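Type IV pilus biogenesis factor PilY1 (Pseudomonas aeruginosa, PDB 3HX6) primes type IV pilus assembly, takes part in twitching motility and host-cell adhesion, and binds calcium, which seems to regulate pilus retraction. Local coordinates at residues Val319-Ala324 against Leu387-Leu392. The protein carries 3 engineered substitutions. Sequence-based numbering, arbitrary orientation.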
loop_
_atom_site.group_PDB
_atom_site.type_symbol
_atom_site.label_atom_id
_atom_site.label_comp_id
_atom_site.label_asym_id
_atom_site.label_seq_id
_atom_site.Cartn_x
_atom_site.Cartn_y
_atom_site.Cartn_z
ATOM N N VAL A 319 -29.140 -17.582 -20.081
ATOM C CA VAL A 319 -30.216 -18.509 -19.754
ATOM C C VAL A 319 -29.580 -19.692 -19.035
ATOM O O VAL A 319 -28.426 -20.045 -19.306
ATOM C CB VAL A 319 -30.950 -19.031 -21.019
ATOM C CG1 VAL A 319 -31.611 -17.871 -21.750
ATOM C CG2 VAL A 319 -29.971 -19.763 -21.936
ATOM N N ASP A 320 -30.312 -20.301 -18.108
ATOM C CA ASP A 320 -29.766 -21.441 -17.389
ATOM C C ASP A 320 -29.682 -22.660 -18.303
ATOM O O ASP A 320 -29.878 -22.554 -19.521
ATOM C CB ASP A 320 -30.609 -21.772 -16.154
ATOM C CG ASP A 320 -32.076 -21.963 -16.478
ATOM O OD1 ASP A 320 -32.388 -22.485 -17.570
ATOM O OD2 ASP A 320 -32.915 -21.600 -15.628
ATOM N N SER A 321 -29.384 -23.809 -17.702
ATOM C CA SER A 321 -29.255 -25.079 -18.417
ATOM C C SER A 321 -30.537 -25.446 -19.154
ATOM O O SER A 321 -30.493 -25.993 -20.251
ATOM C CB SER A 321 -28.929 -26.205 -17.431
ATOM O OG SER A 321 -27.956 -25.801 -16.490
ATOM N N ALA A 322 -31.676 -25.149 -18.537
ATOM C CA ALA A 322 -32.976 -25.467 -19.120
ATOM C C ALA A 322 -33.442 -24.442 -20.150
ATOM O O ALA A 322 -34.423 -24.671 -20.855
ATOM C CB ALA A 322 -34.017 -25.605 -18.014
ATOM N N GLY A 323 -32.746 -23.312 -20.232
ATOM C CA GLY A 323 -33.121 -22.294 -21.195
ATOM C C GLY A 323 -33.883 -21.111 -20.629
ATOM O O GLY A 323 -34.343 -20.258 -21.382
ATOM N N ALA A 324 -34.023 -21.057 -19.309
ATOM C CA ALA A 324 -34.734 -19.964 -18.653
ATOM C C ALA A 324 -33.800 -18.776 -18.428
ATOM O O ALA A 324 -32.647 -18.947 -18.023
ATOM C CB ALA A 324 -35.302 -20.437 -17.323
ATOM N N LEU A 387 -24.286 -16.001 -29.319
ATOM C CA LEU A 387 -23.746 -17.163 -28.637
ATOM C C LEU A 387 -24.683 -17.814 -27.641
ATOM O O LEU A 387 -25.636 -17.207 -27.150
ATOM C CB LEU A 387 -22.447 -16.800 -27.909
ATOM C CG LEU A 387 -21.270 -16.218 -28.694
ATOM C CD1 LEU A 387 -20.857 -17.181 -29.789
ATOM C CD2 LEU A 387 -21.653 -14.887 -29.283
ATOM N N THR A 388 -24.361 -19.063 -27.339
ATOM C CA THR A 388 -25.108 -19.889 -26.407
ATOM C C THR A 388 -24.044 -20.625 -25.592
ATOM O O THR A 388 -22.863 -20.566 -25.924
ATOM C CB THR A 388 -25.997 -20.904 -27.194
ATOM O OG1 THR A 388 -27.237 -20.273 -27.562
ATOM C CG2 THR A 388 -26.278 -22.137 -26.380
ATOM N N ARG A 389 -24.449 -21.297 -24.522
ATOM C CA ARG A 389 -23.503 -22.049 -23.708
ATOM C C ARG A 389 -22.700 -23.014 -24.579
ATOM O O ARG A 389 -21.563 -23.353 -24.254
ATOM C CB ARG A 389 -24.252 -22.845 -22.638
ATOM C CG ARG A 389 -24.944 -21.985 -21.607
ATOM C CD ARG A 389 -25.742 -22.840 -20.638
ATOM N NE ARG A 389 -26.113 -22.063 -19.467
ATOM C CZ ARG A 389 -25.903 -22.452 -18.216
ATOM N NH1 ARG A 389 -25.329 -23.623 -17.970
ATOM N NH2 ARG A 389 -26.239 -21.652 -17.216
ATOM N N GLY A 390 -23.306 -23.454 -25.682
ATOM C CA GLY A 390 -22.649 -24.385 -26.589
ATOM C C GLY A 390 -21.373 -23.847 -27.212
ATOM O O GLY A 390 -20.482 -24.616 -27.587
ATOM N N ASN A 391 -21.276 -22.526 -27.330
ATOM C CA ASN A 391 -20.088 -21.899 -27.904
ATOM C C ASN A 391 -19.063 -21.586 -26.823
ATOM O O ASN A 391 -18.014 -21.004 -27.103
ATOM C CB ASN A 391 -20.462 -20.594 -28.596
ATOM C CG ASN A 391 -21.619 -20.759 -29.549
ATOM O OD1 ASN A 391 -22.717 -20.269 -29.296
ATOM N ND2 ASN A 391 -21.382 -21.464 -30.650
ATOM N N LEU A 392 -19.369 -21.973 -25.590
ATOM C CA LEU A 392 -18.488 -21.682 -24.466
ATOM C C LEU A 392 -17.943 -22.939 -23.806
ATOM O O LEU A 392 -18.514 -24.017 -23.939
ATOM C CB LEU A 392 -19.255 -20.861 -23.420
ATOM C CG LEU A 392 -20.096 -19.689 -23.938
ATOM C CD1 LEU A 392 -20.860 -19.054 -22.783
ATOM C CD2 LEU A 392 -19.197 -18.668 -24.622
#
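Two loops of the C-terminal beta-propeller domain meet here, joined by Arg389 and the backbone of Val319 and Asp320. Residues 319-324 follow strand 307-317 and contain a type I beta turn from Asp320 to Gly323. Residues 387-392 lead into strand 392-405 and include a short 3-10 segment. The contact is small, burying 136 Å² in all, and Arg389 supplies about half of it. Its side chain runs extended from CG to NE (chi2 176°, chi3 165°), which carries the guanidinium across to the turn. There NE gives a hydrogen bond of 3.1 Å to Val319 O. The donor lies in the carbonyl plane, but the oxygen sits 24° out of the guanidinium plane. NH2 adds a weak bond to the same oxygen at 3.4 Å, so one carbonyl takes two N-H groups. One guanidinium face lies against the peptide between Asp320 and Ser321, with Ser321 N over its centre, 3.7 Å above the plane. NH2 is also bound by a salt bridge to Asp437 and a hydrogen bond to Tyr369, which tie the arginine to neighbouring strands and should limit its rotation. Asp320 turns its carboxylate back into its own loop, and OD2 forms a salt bridge with Arg364. OD1 accepts the backbone N of Ala324 at 2.8 Å, from above the carboxylate plane. In the other loop, Asn391 OD1 accepts Thr388 N at 2.8 Å, and Asn391 N bonds back to Thr388 O, closing the turn that contains Arg389. Ser321 is exposed, and its OG lies 3.7 Å from Arg389 NH1.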